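Local coordinates for protein dicer Related Helicase (Caenorhabditis elegans, PDB 6M6S) that binds double-stranded RNA through this RIG-I-like C-terminal domain of an RNA helicase that is thought to hydrolyse ATP, at residues 82-88 with 129-133. Coordinates in Å, arbitrary orientation, origin at the centre of the assembly. Where two conformers were deposited one is given. Numbering follows the deposited sequence.
Sequences IRGTYLP and FRIML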
ATOM      1  N   ILE B  82     -21.085  13.639  10.224  1.00 24.07           N
ATOM      2  CA  ILE B  82     -21.595  13.628   8.853  1.00 27.23           C
ATOM      3  C   ILE B  82     -23.097  13.557   8.954  1.00 25.40           C
ATOM      4  O   ILE B  82     -23.617  12.614   9.576  1.00 26.77           O
ATOM      5  CB  ILE B  82     -21.055  12.427   8.094  1.00 26.58           C
ATOM      6  CG1 ILE B  82     -19.525  12.520   7.950  1.00 29.74           C
ATOM      7  CG2 ILE B  82     -21.742  12.301   6.694  1.00 30.29           C
ATOM      8  CD1 ILE B  82     -19.005  11.665   6.922  1.00 30.59           C
ATOM      9  N   ARG B  83     -23.793  14.558   8.410  1.00 29.61           N
ATOM     10  CA  ARG B  83     -25.246  14.644   8.485  1.00 35.79           C
ATOM     11  C   ARG B  83     -25.694  14.511   9.957  1.00 36.51           C
ATOM     12  O   ARG B  83     -26.676  13.822  10.272  1.00 38.35           O
ATOM     13  CB  ARG B  83     -25.925  13.586   7.607  1.00 40.05           C
ATOM     14  CG  ARG B  83     -25.467  13.541   6.161  1.00 46.18           C
ATOM     15  CD  ARG B  83     -26.649  13.585   5.165  1.00 53.72           C
ATOM     16  NE  ARG B  83     -27.105  12.285   4.647  1.00 60.16           N
ATOM     17  CZ  ARG B  83     -26.568  11.635   3.600  1.00 63.00           C
ATOM     18  NH1 ARG B  83     -25.504  12.128   2.959  1.00 62.53           N
ATOM     19  NH2 ARG B  83     -27.081  10.468   3.195  1.00 61.37           N
ATOM     20  N   GLY B  84     -24.952  15.164  10.857  1.00 32.70           N
ATOM     21  CA  GLY B  84     -25.324  15.179  12.260  1.00 31.82           C
ATOM     22  C   GLY B  84     -24.970  13.941  13.071  1.00 28.57           C
ATOM     23  O   GLY B  84     -25.331  13.847  14.231  1.00 31.04           O
ATOM     24  N   THR B  85     -24.285  12.979  12.464  1.00 21.41           N
ATOM     25  CA  THR B  85     -23.944  11.704  13.118  1.00 22.07           C
ATOM     26  C   THR B  85     -22.439  11.553  13.217  1.00 20.82           C
ATOM     27  O   THR B  85     -21.711  11.723  12.224  1.00 20.29           O
ATOM     28  CB  THR B  85     -24.508  10.483  12.293  1.00 28.78           C
ATOM     29  OG1 THR B  85     -25.945  10.565  12.201  1.00 29.78           O
ATOM     30  CG2 THR B  85     -24.117   9.133  12.912  1.00 27.20           C
ATOM     31  N   TYR B  86     -21.927  11.165  14.380  1.00 19.84           N
ATOM     32  CA  TYR B  86     -20.506  10.887  14.509  1.00 16.39           C
ATOM     33  C   TYR B  86     -20.112   9.529  13.941  1.00 16.11           C
ATOM     34  O   TYR B  86     -20.744   8.522  14.249  1.00 15.90           O
ATOM     35  CB  TYR B  86     -20.050  10.931  15.991  1.00 16.29           C
ATOM     36  CG  TYR B  86     -20.230  12.289  16.637  1.00 17.12           C
ATOM     37  CD1 TYR B  86     -19.710  13.446  16.032  1.00 19.39           C
ATOM     38  CD2 TYR B  86     -20.936  12.437  17.836  1.00 20.21           C
ATOM     39  CE1 TYR B  86     -19.891  14.713  16.593  1.00 20.57           C
ATOM     40  CE2 TYR B  86     -21.127  13.718  18.410  1.00 22.46           C
ATOM     41  CZ  TYR B  86     -20.573  14.839  17.780  1.00 23.24           C
ATOM     42  OH  TYR B  86     -20.748  16.114  18.317  1.00 24.17           O
ATOM     43  N   LEU B  87     -19.077   9.498  13.107  1.00 16.04           N
ATOM     44  CA  LEU B  87     -18.592   8.287  12.434  1.00 15.76           C
ATOM     45  C   LEU B  87     -17.092   8.280  12.396  1.00 13.88           C
ATOM     46  O   LEU B  87     -16.467   9.305  12.107  1.00 16.28           O
ATOM     47  CB  LEU B  87     -19.090   8.276  10.975  1.00 17.36           C
ATOM     48  CG  LEU B  87     -20.595   8.288  10.721  1.00 17.62           C
ATOM     49  CD1 LEU B  87     -20.879   8.407   9.188  1.00 20.52           C
ATOM     50  CD2 LEU B  87     -21.234   6.983  11.238  1.00 19.91           C
ATOM     51  N   PRO B  88     -16.464   7.110  12.598  1.00 13.36           N
ATOM     52  CA  PRO B  88     -15.007   6.987  12.451  1.00 13.38           C
ATOM     53  C   PRO B  88     -14.636   6.847  10.978  1.00 15.55           C
ATOM     54  O   PRO B  88     -15.359   6.224  10.194  1.00 15.20           O
ATOM     55  CB  PRO B  88     -14.663   5.687  13.169  1.00 15.30           C
ATOM     56  CG  PRO B  88     -15.922   5.254  13.874  1.00 15.81           C
ATOM     57  CD  PRO B  88     -17.119   5.934  13.242  1.00 13.55           C
ATOM     58  N   PHE B 129     -27.219   5.322   8.590  1.00 29.87           N
ATOM     59  CA  PHE B 129     -26.980   6.315   9.652  1.00 23.92           C
ATOM     60  C   PHE B 129     -27.776   5.983  10.891  1.00 30.03           C
ATOM     61  O   PHE B 129     -27.357   6.287  12.017  1.00 28.99           O
ATOM     62  CB  PHE B 129     -27.343   7.723   9.167  1.00 26.91           C
ATOM     63  CG  PHE B 129     -26.348   8.296   8.217  1.00 26.70           C
ATOM     64  CD1 PHE B 129     -26.433   8.008   6.881  1.00 25.52           C
ATOM     65  CD2 PHE B 129     -25.287   9.084   8.659  1.00 27.83           C
ATOM     66  CE1 PHE B 129     -25.462   8.511   5.978  1.00 24.33           C
ATOM     67  CE2 PHE B 129     -24.358   9.589   7.763  1.00 24.47           C
ATOM     68  CZ  PHE B 129     -24.423   9.279   6.427  1.00 26.51           C
ATOM     69  N   ARG B 130     -28.907   5.330  10.710  1.00 31.51           N
ATOM     70  CA  ARG B 130     -29.779   5.107  11.846  0.51 29.71           C
ATOM     71  C   ARG B 130     -29.167   4.247  12.933  1.00 24.53           C
ATOM     72  O   ARG B 130     -29.336   4.550  14.093  1.00 29.25           O
ATOM     73  CB  ARG B 130     -31.083   4.510  11.388  0.51 33.62           C
ATOM     74  CG  ARG B 130     -31.830   5.411  10.454  0.51 38.87           C
ATOM     75  CD  ARG B 130     -33.102   4.718  10.022  0.51 43.73           C
ATOM     76  NE  ARG B 130     -33.974   4.420  11.161  0.51 45.28           N
ATOM     77  CZ  ARG B 130     -34.918   5.238  11.601  0.51 46.83           C
ATOM     78  NH1 ARG B 130     -35.127   6.408  11.010  0.51 51.23           N
ATOM     79  NH2 ARG B 130     -35.653   4.891  12.631  0.51 32.03           N
ATOM     80  N   ILE B 131     -28.430   3.190  12.561  1.00 28.49           N
ATOM     81  CA  ILE B 131     -27.829   2.365  13.612  1.00 25.84           C
ATOM     82  C   ILE B 131     -26.697   3.112  14.346  1.00 23.78           C
ATOM     83  O   ILE B 131     -26.319   2.752  15.485  1.00 26.45           O
ATOM     84  CB  ILE B 131     -27.350   0.981  13.076  1.00 40.58           C
ATOM     85  CG1 ILE B 131     -27.097  -0.004  14.230  1.00 45.70           C
ATOM     86  CG2 ILE B 131     -26.140   1.119  12.151  1.00 27.65           C
ATOM     87  CD1 ILE B 131     -28.225  -0.987  14.473  1.00 46.14           C
ATOM     88  N   MET B 132     -26.139   4.164  13.722  1.00 19.98           N
ATOM     89  CA  MET B 132     -25.037   4.867  14.357  1.00 18.88           C
ATOM     90  C   MET B 132     -25.495   6.028  15.257  1.00 21.20           C
ATOM     91  O   MET B 132     -24.688   6.576  16.022  1.00 24.45           O
ATOM     92  CB  MET B 132     -24.044   5.392  13.302  1.00 17.83           C
ATOM     93  CG  MET B 132     -23.331   4.257  12.575  1.00 18.97           C
ATOM     94  SD  MET B 132     -22.313   3.241  13.615  1.00 21.20           S
ATOM     95  CE  MET B 132     -20.944   4.283  13.923  1.00 20.85           C
ATOM     96  N   LEU B 133     -26.756   6.398  15.108  1.00 22.30           N
ATOM     97  CA  LEU B 133     -27.306   7.614  15.715  1.00 29.77           C
ATOM     98  C   LEU B 133     -26.933   7.772  17.196  1.00 28.16           C
ATOM     99  O   LEU B 133     -26.285   8.735  17.612  1.00 33.01           O
ATOM    100  CB  LEU B 133     -28.801   7.547  15.616  1.00 30.78           C
ATOM    101  CG  LEU B 133     -29.540   8.535  14.729  1.00 47.63           C
ATOM    102  CD1 LEU B 133     -28.645   9.086  13.635  1.00 48.27           C
ATOM    103  CD2 LEU B 133     -30.826   7.842  14.174  1.00 37.98           C
TER
HETATM  104  O   HOH W   1     -21.912   7.030  16.219  1.00 17.00           O
HETATM  105  O   HOH W   2     -23.805  10.665  16.609  1.00 27.53           O
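F129 lays its ring across the turn at 82-85 and the start of the strand that follows; segment 82-88 covers 113 Å² of the residue, the largest share of the 377 Å² buried between the segments. Its CE2 lies 3.6 Å from I82 O and 3.9 Å from both I82 CG2 and L87 CD1, so one corner of the ring rests over both aliphatic side chains at once. T85 OG1 approaches at the ring edge, 3.9 Å from F129 CD2, while F129 CE1 sits over one face of the R83 guanidinium, 3.8 Å from R83 NH2. The bend that gathers these partners is a type I' turn, closed by T85 N to I82 O at 3.0 Å and I82 N to T85 O at 2.8 Å; positive phi at R83 (52°) and G84 (80°) is its signature.

M132, one helical turn on, extends the apolar contact along the strand: its CG lies 3.7 Å from L87 CD2, its CB 3.8 Å from T85 CG2 and its CE 4.2 Å from P88 CD. Polar links between the backbones run through water. One water donates to Y86 O (2.7 Å) and M132 O (2.8 Å); a second accepts from Y86 N (3.0 Å) and donates to L133 O (3.3 Å).

The arrangement packs the weakly bonded helix 126-132 against the beta hairpin of antiparallel strands 75-82 and 85-90 in the RIG-I-like C-terminal domain. F37 meets F129 edge-to-face, M35 of strand 33-36 touches I82 and L87, and Y86 OH bonds to D150 of helix 140-167.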